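Local coordinates for lipid binding protein LpqN (Mycobacterium tuberculosis, PDB 6E5F) that supports cell envelope biogenesis, binds a dodecyl trehaloside in its fold and interacts with the periplasmic loops of the mycolate transporters MmpL3 and MmpL11, at residues D131-P134 and A135-L138; E144-L148 and P149-G153; D208-M211 and T212-A216. All coordinates share one frame; numbering follows the deposited sequence.

Contact 1: residues D131-P134 and A135-L138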
ATOM      1  N   ASP A 131      -4.234 -21.858  -1.407  1.00 24.46           N
ATOM      2  CA  ASP A 131      -4.432 -21.877  -2.858  1.00 27.41           C
ATOM      3  C   ASP A 131      -4.290 -20.457  -3.407  1.00 22.17           C
ATOM      4  O   ASP A 131      -5.237 -19.844  -3.896  1.00 26.65           O
ATOM      5  CB  ASP A 131      -5.797 -22.467  -3.187  1.00 27.95           C
ATOM      6  CG  ASP A 131      -5.966 -22.770  -4.660  1.00 34.09           C
ATOM      7  OD1 ASP A 131      -4.944 -22.847  -5.373  1.00 32.59           O
ATOM      8  OD2 ASP A 131      -7.122 -22.925  -5.105  1.00 38.57           O
ATOM      9  N   ILE A 132      -3.067 -19.947  -3.320  1.00 23.22           N
ATOM     10  CA  ILE A 132      -2.763 -18.549  -3.612  1.00 25.80           C
ATOM     11  C   ILE A 132      -1.897 -18.487  -4.861  1.00 25.54           C
ATOM     12  O   ILE A 132      -0.869 -19.170  -4.953  1.00 26.65           O
ATOM     13  CB  ILE A 132      -2.083 -17.873  -2.404  1.00 28.44           C
ATOM     14  CG1 ILE A 132      -1.740 -16.412  -2.711  1.00 34.21           C
ATOM     15  CG2 ILE A 132      -0.840 -18.632  -1.979  1.00 33.25           C
ATOM     16  CD1 ILE A 132      -2.938 -15.519  -2.736  1.00 28.81           C
ATOM     17  N   ASP A 133      -2.314 -17.666  -5.824  1.00 24.82           N
ATOM     18  CA  ASP A 133      -1.535 -17.408  -7.031  1.00 25.14           C
ATOM     19  C   ASP A 133      -1.024 -15.976  -6.961  1.00 23.11           C
ATOM     20  O   ASP A 133      -1.835 -15.036  -6.991  1.00 21.73           O
ATOM     21  CB  ASP A 133      -2.413 -17.603  -8.268  1.00 24.97           C
ATOM     22  CG  ASP A 133      -1.674 -17.323  -9.569  1.00 36.27           C
ATOM     23  OD1 ASP A 133      -0.511 -16.863  -9.527  1.00 30.50           O
ATOM     24  OD2 ASP A 133      -2.267 -17.566 -10.645  1.00 38.97           O
ATOM     25  N   PRO A 134       0.290 -15.747  -6.859  1.00 24.33           N
ATOM     26  CA  PRO A 134       0.770 -14.366  -6.712  1.00 23.32           C
ATOM     27  C   PRO A 134       0.356 -13.464  -7.856  1.00 22.24           C
ATOM     28  O   PRO A 134       0.146 -12.263  -7.645  1.00 21.77           O
ATOM     29  CB  PRO A 134       2.297 -14.520  -6.622  1.00 25.60           C
ATOM     30  CG  PRO A 134       2.589 -15.884  -7.165  1.00 26.20           C
ATOM     31  CD  PRO A 134       1.394 -16.727  -6.845  1.00 25.91           C
ATOM     32  N   ALA A 135       0.209 -14.013  -9.065  1.00 24.98           N
ATOM     33  CA  ALA A 135      -0.194 -13.184 -10.193  1.00 24.41           C
ATOM     34  C   ALA A 135      -1.618 -12.669 -10.035  1.00 25.97           C
ATOM     35  O   ALA A 135      -1.931 -11.572 -10.503  1.00 27.09           O
ATOM     36  CB  ALA A 135      -0.057 -13.961 -11.500  1.00 28.05           C
ATOM     37  N   LYS A 136      -2.495 -13.439  -9.386  1.00 23.93           N
ATOM     38  CA  LYS A 136      -3.866 -12.973  -9.208  1.00 24.48           C
ATOM     39  C   LYS A 136      -3.943 -11.848  -8.185  1.00 24.65           C
ATOM     40  O   LYS A 136      -4.821 -10.986  -8.281  1.00 23.65           O
ATOM     41  CB  LYS A 136      -4.790 -14.130  -8.816  1.00 27.45           C
ATOM     42  CG  LYS A 136      -4.918 -15.224  -9.882  1.00 31.13           C
ATOM     43  CD  LYS A 136      -5.518 -14.726 -11.202  1.00 53.06           C
ATOM     44  CE  LYS A 136      -7.036 -14.691 -11.170  1.00 63.99           C
ATOM     45  NZ  LYS A 136      -7.612 -14.403 -12.518  1.00 63.93           N
ATOM     46  N   VAL A 137      -3.043 -11.829  -7.202  1.00 23.16           N
ATOM     47  CA  VAL A 137      -3.008 -10.711  -6.265  1.00 20.81           C
ATOM     48  C   VAL A 137      -2.768  -9.414  -7.019  1.00 21.87           C
ATOM     49  O   VAL A 137      -3.448  -8.409  -6.795  1.00 21.49           O
ATOM     50  CB  VAL A 137      -1.947 -10.944  -5.175  1.00 20.30           C
ATOM     51  CG1 VAL A 137      -1.845  -9.733  -4.252  1.00 21.16           C
ATOM     52  CG2 VAL A 137      -2.272 -12.193  -4.377  1.00 27.36           C
ATOM     53  N   LEU A 138      -1.787  -9.419  -7.917  1.00 19.66           N
ATOM     54  CA  LEU A 138      -1.508  -8.242  -8.739  0.56 20.72           C
ATOM     55  C   LEU A 138      -2.693  -7.909  -9.633  1.00 21.19           C
ATOM     56  O   LEU A 138      -3.049  -6.740  -9.811  1.00 22.55           O
ATOM     57  CB  LEU A 138      -0.267  -8.502  -9.598  0.56 21.25           C
ATOM     58  CG  LEU A 138       1.060  -8.717  -8.863  0.56 23.12           C
ATOM     59  CD1 LEU A 138       2.081  -9.376  -9.770  0.56 27.23           C
ATOM     60  CD2 LEU A 138       1.597  -7.393  -8.347  0.56 22.05           C
TER
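D133 holds the N-cap position of helix 134-140, a textbook way to begin a helix, and its carboxylate accepts the N-H of A135. With CG anti to the backbone N (chi1 179°), OD1 is brought up to the helix start, and A135 N donates to D133 OD1 at 3.0 Å. The donor stands well above the carboxylate plane. The main-chain oxygen of the same residue serves the next position: K136 N lies 3.0 Å from D133 O, in a bond bent to 132° at the hydrogen, and V137 N adds a weak one. A weak bond from L138 N to P134 O continues the winding.

Beyond the cap, K136 leans its aliphatic root on the acid, CG lying 3.6 Å from D133 OD2, but its bent chain carries NZ away to a hydrogen bond with Q139. I132 CD1 meets the methyl V137 CG2 at 3.8 Å, an apolar touch between the residue just before the cap and the helix. A short loop joins strand 120-130 to helix 134-140; V137 packs on V189 of strand 179-192 and V198 of strand 195-206, while Y64 of helix 61-66 touches I132 and K136.

Contact 2: residues E144-L148 and P149-G153. With L6T (alpha-D-glucopyranosyl 6-O-dodecyl-alpha-D-glucopyranoside), chain B.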
ATOM      1  N   GLU A 144      -9.643  -2.239  -5.041  1.00 25.62           N
ATOM      2  CA  GLU A 144      -9.975  -1.528  -3.811  1.00 26.13           C
ATOM      3  C   GLU A 144     -10.123  -0.029  -4.054  1.00 27.40           C
ATOM      4  O   GLU A 144     -11.146   0.569  -3.696  1.00 31.12           O
ATOM      5  CB  GLU A 144      -8.913  -1.805  -2.743  1.00 29.99           C
ATOM      6  CG  GLU A 144      -9.189  -1.124  -1.410  1.00 32.37           C
ATOM      7  CD  GLU A 144      -8.122  -1.402  -0.371  1.00 32.08           C
ATOM      8  OE1 GLU A 144      -8.218  -0.845   0.744  1.00 43.41           O
ATOM      9  OE2 GLU A 144      -7.188  -2.174  -0.665  1.00 33.56           O
ATOM     10  N   LEU A 145      -9.101   0.604  -4.635  1.00 25.37           N
ATOM     11  CA  LEU A 145      -9.182   2.041  -4.885  1.00 25.00           C
ATOM     12  C   LEU A 145     -10.323   2.367  -5.834  1.00 28.58           C
ATOM     13  O   LEU A 145     -11.017   3.373  -5.659  1.00 28.27           O
ATOM     14  CB  LEU A 145      -7.865   2.572  -5.444  1.00 24.75           C
ATOM     15  CG  LEU A 145      -6.600   2.541  -4.581  1.00 52.01           C
ATOM     16  CD1 LEU A 145      -5.729   3.758  -4.887  1.00 29.52           C
ATOM     17  CD2 LEU A 145      -6.894   2.451  -3.096  1.00 34.25           C
ATOM     18  N   LYS A 146     -10.531   1.533  -6.855  1.00 25.26           N
ATOM     19  CA  LYS A 146     -11.588   1.811  -7.820  1.00 29.51           C
ATOM     20  C   LYS A 146     -12.972   1.780  -7.186  1.00 32.53           C
ATOM     21  O   LYS A 146     -13.917   2.330  -7.765  1.00 33.81           O
ATOM     22  CB  LYS A 146     -11.500   0.833  -8.992  1.00 29.03           C
ATOM     23  CG  LYS A 146     -10.292   1.067  -9.887  1.00 28.06           C
ATOM     24  CD  LYS A 146     -10.142  -0.023 -10.938  1.00 33.25           C
ATOM     25  CE  LYS A 146     -11.266   0.007 -11.960  1.00 41.86           C
ATOM     26  NZ  LYS A 146     -11.171  -1.127 -12.923  1.00 48.46           N
ATOM     27  N   ASN A 147     -13.114   1.168  -6.009  1.00 34.33           N
ATOM     28  CA  ASN A 147     -14.380   1.133  -5.292  1.00 35.43           C
ATOM     29  C   ASN A 147     -14.568   2.321  -4.355  1.00 42.95           C
ATOM     30  O   ASN A 147     -15.634   2.445  -3.741  1.00 44.33           O
ATOM     31  CB  ASN A 147     -14.503  -0.164  -4.483  1.00 39.20           C
ATOM     32  CG  ASN A 147     -14.694  -1.388  -5.359  1.00 40.87           C
ATOM     33  OD1 ASN A 147     -15.100  -1.284  -6.516  1.00 39.89           O
ATOM     34  ND2 ASN A 147     -14.410  -2.562  -4.802  1.00 37.96           N
ATOM     35  N   LEU A 148     -13.567   3.189  -4.221  1.00 37.98           N
ATOM     36  CA  LEU A 148     -13.700   4.354  -3.359  1.00 40.57           C
ATOM     37  C   LEU A 148     -14.778   5.288  -3.908  1.00 48.82           C
ATOM     38  O   LEU A 148     -14.951   5.398  -5.125  1.00 41.61           O
ATOM     39  CB  LEU A 148     -12.372   5.105  -3.293  1.00 42.70           C
ATOM     40  CG  LEU A 148     -11.614   5.234  -1.967  1.00 51.98           C
ATOM     41  CD1 LEU A 148     -11.981   4.171  -0.943  1.00 53.98           C
ATOM     42  CD2 LEU A 148     -10.120   5.194  -2.244  1.00 37.37           C
ATOM     43  N   PRO A 149     -15.514   5.978  -3.032  1.00 46.88           N
ATOM     44  CA  PRO A 149     -16.573   6.884  -3.506  1.00 45.12           C
ATOM     45  C   PRO A 149     -16.024   7.965  -4.421  1.00 45.95           C
ATOM     46  O   PRO A 149     -15.150   8.746  -4.037  1.00 46.13           O
ATOM     47  CB  PRO A 149     -17.131   7.483  -2.208  1.00 55.48           C
ATOM     48  CG  PRO A 149     -16.762   6.520  -1.146  1.00 49.18           C
ATOM     49  CD  PRO A 149     -15.450   5.936  -1.560  1.00 51.19           C
ATOM     50  N   GLY A 150     -16.552   8.011  -5.640  1.00 44.37           N
ATOM     51  CA  GLY A 150     -16.131   9.020  -6.596  1.00 43.72           C
ATOM     52  C   GLY A 150     -14.672   8.932  -6.976  1.00 39.49           C
ATOM     53  O   GLY A 150     -14.065   9.951  -7.322  1.00 42.10           O
ATOM     54  N   PHE A 151     -14.082   7.743  -6.920  1.00 36.77           N
ATOM     55  CA  PHE A 151     -12.695   7.609  -7.331  1.00 33.20           C
ATOM     56  C   PHE A 151     -12.558   7.937  -8.810  1.00 45.11           C
ATOM     57  O   PHE A 151     -13.402   7.564  -9.631  1.00 48.00           O
ATOM     58  CB  PHE A 151     -12.181   6.195  -7.074  1.00 30.95           C
ATOM     59  CG  PHE A 151     -10.756   5.993  -7.506  1.00 28.03           C
ATOM     60  CD1 PHE A 151      -9.709   6.437  -6.717  1.00 26.14           C
ATOM     61  CD2 PHE A 151     -10.464   5.374  -8.710  1.00 32.91           C
ATOM     62  CE1 PHE A 151      -8.403   6.267  -7.115  1.00 23.78           C
ATOM     63  CE2 PHE A 151      -9.155   5.196  -9.111  1.00 31.70           C
ATOM     64  CZ  PHE A 151      -8.124   5.643  -8.314  1.00 22.69           C
ATOM     65  N   GLN A 152     -11.495   8.656  -9.145  1.00 33.76           N
ATOM     66  CA  GLN A 152     -11.179   8.988 -10.526  1.00 35.40           C
ATOM     67  C   GLN A 152      -9.674   8.862 -10.689  1.00 32.09           C
ATOM     68  O   GLN A 152      -8.913   9.507  -9.964  1.00 29.09           O
ATOM     69  CB  GLN A 152     -11.660  10.400 -10.876  1.00 45.42           C
ATOM     70  CG  GLN A 152     -11.211  11.476  -9.899  1.00 60.25           C
ATOM     71  CD  GLN A 152     -12.239  12.580  -9.725  1.00 78.64           C
ATOM     72  OE1 GLN A 152     -12.811  12.742  -8.645  1.00 84.34           O
ATOM     73  NE2 GLN A 152     -12.475  13.346 -10.784  1.00 76.96           N
ATOM     74  N   GLY A 153      -9.249   8.014 -11.618  1.00 38.84           N
ATOM     75  CA  GLY A 153      -7.840   7.801 -11.866  1.00 32.18           C
ATOM     76  C   GLY A 153      -7.604   7.532 -13.336  1.00 38.46           C
ATOM     77  O   GLY A 153      -8.538   7.465 -14.136  1.00 46.29           O
TER
HETATM   78  C1  L6T B 301      -7.061  11.716 -11.940  1.00 73.17           C
HETATM   79  C2  L6T B 301      -7.745  12.625 -10.933  1.00 70.16           C
HETATM   80  C3  L6T B 301      -6.838  13.789 -10.605  1.00 67.75           C
HETATM   81  C4  L6T B 301      -5.524  13.246 -10.076  1.00 67.15           C
HETATM   82  C5  L6T B 301      -4.900  12.363 -11.154  1.00 60.62           C
HETATM   83  C6  L6T B 301      -3.500  11.854 -10.705  1.00 49.77           C
HETATM   84  CAA L6T B 301      -6.469  11.479 -14.183  1.00 91.35           C
HETATM   85  CAO L6T B 301      -8.712  11.434 -14.995  1.00100.77           C
HETATM   86  CAP L6T B 301      -9.899  10.508 -15.270  1.00102.91           C
HETATM   87  CAR L6T B 301      -8.303  12.142 -16.277  1.00100.69           C
HETATM   88  CAT L6T B 301      -7.130  13.054 -15.973  1.00 98.50           C
HETATM   89  CAV L6T B 301      -5.999  12.207 -15.433  1.00 99.92           C
HETATM   90  CAX L6T B 301      -2.673  10.411  -9.062  1.00 38.00           C
HETATM   91  CAY L6T B 301      -1.496  11.063  -8.279  1.00 35.98           C
HETATM   92  CAZ L6T B 301      -1.048   9.904  -7.390  1.00 34.46           C
HETATM   93  CBA L6T B 301       0.360  10.241  -6.898  1.00 42.69           C
HETATM   94  CBB L6T B 301       0.358   9.492  -5.560  1.00 35.33           C
HETATM   95  CBC L6T B 301       1.731   8.918  -5.360  1.00 43.82           C
HETATM   96  CBD L6T B 301       1.680   8.040  -4.062  1.00 50.57           C
HETATM   97  CBE L6T B 301       2.816   7.057  -4.194  1.00 53.78           C
HETATM   98  CBF L6T B 301       2.321   5.581  -4.411  1.00 57.58           C
HETATM   99  CBG L6T B 301       1.852   4.984  -3.069  1.00 59.39           C
HETATM  100  CBH L6T B 301       2.968   5.004  -2.044  1.00 59.07           C
HETATM  101  CBI L6T B 301       4.333   4.570  -2.593  1.00 60.35           C
HETATM  102  O1  L6T B 301      -6.836  12.426 -13.167  1.00 80.38           O
HETATM  103  O2  L6T B 301      -8.967  13.121 -11.491  1.00 66.53           O
HETATM  104  O3  L6T B 301      -7.458  14.624  -9.620  1.00 65.36           O
HETATM  105  O4  L6T B 301      -4.660  14.340  -9.772  1.00 71.29           O
HETATM  106  O5  L6T B 301      -5.791  11.254 -11.417  1.00 67.05           O
HETATM  107  O6  L6T B 301      -3.692  11.355  -9.411  1.00 41.05           O
HETATM  108  OAN L6T B 301      -7.609  10.651 -14.498  1.00 95.96           O
HETATM  109  OAQ L6T B 301      -9.499   9.470 -16.166  1.00107.10           O
HETATM  110  OAS L6T B 301      -9.399  12.919 -16.778  1.00100.09           O
HETATM  111  OAU L6T B 301      -6.707  13.722 -17.170  1.00 94.55           O
HETATM  112  OAW L6T B 301      -4.880  13.043 -15.110  1.00108.70           O
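P149 follows directly on L148 and presses its ring against that side chain, P149 CD lying 3.6 Å from L148 CB, with the two groups set aslant. The leucine CD1 branch also reaches the proline CD, so the apolar contact runs along the side chain rather than at one point. G150 comes next with a positive phi of 62°, as the third residue of a type II beta turn should have. The turn runs from L148 to F151 and is closed by F151 N donating to L148 O at 3.1 Å, the donor standing above the carbonyl plane. It is the bend by which the chain leaves helix 143-146 and enters strand 152-162, part of the curved antiparallel sheet of this Mog1p/PsbP-clan fold.

F151 then turns its ring back toward the helix end. A chi1 of 179° swings the ring away from F151 N and sets one face over the carbonyl of L145, whose oxygen lies 3.2 Å from F151 CG. That oxygen also accepts from L148 N, just past the helix, at 2.9 Å. L145 CB adds an apolar touch at F151 CE1, 4.1 Å away, while K146 CA approaches the ring obliquely; the amine of K146 is salt-bridged to D156.

Q152 runs past the dodecyl-bearing glucose of the bound trehaloside, Q152 CG lying 3.2 Å from its O2, and its backbone pairs with S173. At G153 the main-chain oxygen accepts a hydrogen bond from a hydroxyl of the other glucose, with G153 O and L6T OAQ 3.0 Å apart.

Contact 3: residues D208-M211 and T212-A216; sequences DETM and TLMDA
M211 O and the backbone N-H of D215 make the shortest sound bond here, 2.9 Å between M211 O and D215 N and nearly straight at 165°. It is an i to i+4 bond of the first turns of helix 210-223, which E209 precedes at the N-cap position. One residue earlier the same i to i+4 pattern recurs: M214 N donates to T210 O at 3.1 Å, this time in the carbonyl plane. Nearer the helix start the geometry is looser, and T212 N reaches E209 O only through a weak bond.

Side chains follow the backbone spacing. T210 and M214 lie side by side and point the same way. M214 touches the bound trehaloside. The T210 methyl is rotated to the far side of CB from the backbone N, and that leaves CG2 4.1 Å from M214 SD; its hydroxyl is hydrogen-bonded both to T182 and to the backbone oxygen of D207. M214 CG also rests 3.3 Å from T210 O, so the root of this pocket-lining side chain lies against the helix's own carbonyl.

A second pair, M211 and D215, is set at a slant on an exposed face. Elsewhere on the helix the buried L213 packs on W93 of strand 93-96 and on A203 and A205 of strand 195-206, where the helix lies against the sheet. E209, also buried, sends OE1 to A113 N. On the exposed face M211 CG lies 3.9 Å from D215 OD2.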
ATOM      1  N   ASP A 208      -4.412  19.488  -2.283  1.00 28.04           N
ATOM      2  CA  ASP A 208      -3.397  20.527  -2.391  1.00 30.00           C
ATOM      3  C   ASP A 208      -2.011  20.049  -1.977  1.00 30.32           C
ATOM      4  O   ASP A 208      -1.032  20.752  -2.251  1.00 34.64           O
ATOM      5  CB  ASP A 208      -3.810  21.752  -1.575  1.00 31.10           C
ATOM      6  CG  ASP A 208      -3.030  22.995  -1.952  1.00 39.79           C
ATOM      7  OD1 ASP A 208      -2.991  23.334  -3.156  1.00 39.01           O
ATOM      8  OD2 ASP A 208      -2.466  23.644  -1.048  1.00 38.44           O
ATOM      9  N   GLU A 209      -1.896  18.883  -1.335  1.00 28.95           N
ATOM     10  CA  GLU A 209      -0.604  18.332  -0.937  1.00 26.92           C
ATOM     11  C   GLU A 209      -0.228  17.104  -1.765  1.00 27.97           C
ATOM     12  O   GLU A 209       0.545  16.251  -1.325  1.00 26.65           O
ATOM     13  CB  GLU A 209      -0.581  18.046   0.565  1.00 29.76           C
ATOM     14  CG  GLU A 209      -0.600  19.332   1.391  1.00 31.38           C
ATOM     15  CD  GLU A 209      -0.871  19.115   2.865  1.00 35.80           C
ATOM     16  OE1 GLU A 209       0.057  19.321   3.676  1.00 37.39           O
ATOM     17  OE2 GLU A 209      -2.015  18.757   3.209  1.00 36.19           O
ATOM     18  N   THR A 210      -0.748  17.023  -2.991  1.00 26.75           N
ATOM     19  CA  THR A 210      -0.453  15.900  -3.867  1.00 23.64           C
ATOM     20  C   THR A 210       1.044  15.752  -4.109  1.00 24.65           C
ATOM     21  O   THR A 210       1.572  14.634  -4.094  1.00 25.73           O
ATOM     22  CB  THR A 210      -1.188  16.087  -5.200  1.00 27.86           C
ATOM     23  OG1 THR A 210      -2.601  15.961  -4.995  1.00 26.54           O
ATOM     24  CG2 THR A 210      -0.733  15.052  -6.209  1.00 26.54           C
ATOM     25  N   MET A 211       1.744  16.866  -4.342  1.00 27.33           N
ATOM     26  CA  MET A 211       3.164  16.779  -4.670  1.00 31.06           C
ATOM     27  C   MET A 211       3.981  16.236  -3.506  1.00 30.30           C
ATOM     28  O   MET A 211       5.007  15.583  -3.725  1.00 29.50           O
ATOM     29  CB  MET A 211       3.700  18.149  -5.084  1.00 33.52           C
ATOM     30  CG  MET A 211       5.124  18.112  -5.633  1.00 49.48           C
ATOM     31  SD  MET A 211       5.267  17.234  -7.207  1.00 64.13           S
ATOM     32  CE  MET A 211       4.292  18.297  -8.267  1.00 58.24           C
ATOM     33  N   THR A 212       3.551  16.494  -2.268  1.00 32.00           N
ATOM     34  CA  THR A 212       4.250  15.927  -1.118  1.00 33.76           C
ATOM     35  C   THR A 212       4.239  14.406  -1.169  1.00 31.91           C
ATOM     36  O   THR A 212       5.258  13.761  -0.891  1.00 30.23           O
ATOM     37  CB  THR A 212       3.613  16.431   0.177  1.00 34.96           C
ATOM     38  OG1 THR A 212       3.533  17.859   0.147  1.00 38.81           O
ATOM     39  CG2 THR A 212       4.438  16.004   1.384  1.00 37.42           C
ATOM     40  N   LEU A 213       3.097  13.809  -1.525  1.00 29.34           N
ATOM     41  CA  LEU A 213       3.034  12.361  -1.676  1.00 28.92           C
ATOM     42  C   LEU A 213       3.960  11.886  -2.787  1.00 28.30           C
ATOM     43  O   LEU A 213       4.680  10.893  -2.633  1.00 30.44           O
ATOM     44  CB  LEU A 213       1.605  11.919  -1.986  1.00 30.14           C
ATOM     45  CG  LEU A 213       0.554  12.038  -0.890  1.00 26.43           C
ATOM     46  CD1 LEU A 213      -0.771  11.478  -1.387  1.00 25.42           C
ATOM     47  CD2 LEU A 213       0.999  11.322   0.380  1.00 23.95           C
ATOM     48  N   MET A 214       3.933  12.574  -3.932  1.00 25.45           N
ATOM     49  CA  MET A 214       4.713  12.120  -5.077  1.00 28.47           C
ATOM     50  C   MET A 214       6.206  12.153  -4.774  1.00 33.22           C
ATOM     51  O   MET A 214       6.943  11.241  -5.162  1.00 32.74           O
ATOM     52  CB  MET A 214       4.386  12.975  -6.302  1.00 32.64           C
ATOM     53  CG  MET A 214       2.901  12.976  -6.667  1.00 29.42           C
ATOM     54  SD  MET A 214       2.519  13.729  -8.256  1.00 38.08           S
ATOM     55  CE  MET A 214       3.257  12.549  -9.369  1.00 31.29           C
ATOM     56  N   ASP A 215       6.668  13.191  -4.074  1.00 31.39           N
ATOM     57  CA  ASP A 215       8.076  13.256  -3.692  1.00 35.54           C
ATOM     58  C   ASP A 215       8.456  12.069  -2.814  1.00 35.88           C
ATOM     59  O   ASP A 215       9.487  11.423  -3.032  1.00 35.63           O
ATOM     60  CB  ASP A 215       8.361  14.574  -2.969  1.00 36.04           C
ATOM     61  CG  ASP A 215       8.306  15.774  -3.894  1.00 53.55           C
ATOM     62  OD1 ASP A 215       8.469  15.595  -5.118  1.00 48.65           O
ATOM     63  OD2 ASP A 215       8.107  16.902  -3.393  1.00 53.44           O
ATOM     64  N   ALA A 216       7.629  11.766  -1.811  1.00 29.87           N
ATOM     65  CA  ALA A 216       7.918  10.642  -0.928  1.00 28.96           C
ATOM     66  C   ALA A 216       7.922   9.326  -1.690  1.00 30.74           C
ATOM     67  O   ALA A 216       8.709   8.426  -1.375  1.00 29.25           O
ATOM     68  CB  ALA A 216       6.889  10.594   0.199  1.00 32.09           C
TER

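Overall arrangement
The three contacts follow one another in series along the chain, each joining neighbouring residues at a helix end, and all lie about 15 to 16 Å from the centre of the molecule. Contacts 1 and 2 belong to consecutive helices, 134-140 and 143-146, with centres about 22 Å apart. Contact 3, at the start of helix 210-223, lies on the opposite side of the chain's centre from contact 1, their centres about 30 Å apart. Contacts 2 and 3, with centres about 19 Å apart, both supply residues to the trehaloside pocket; contact 1 is farther from the ligand. In the curled antiparallel sheet, strand 179-192 meets contacts 1 and 2 and, through T182, contact 3; strand 195-206 meets contacts 1 and 3.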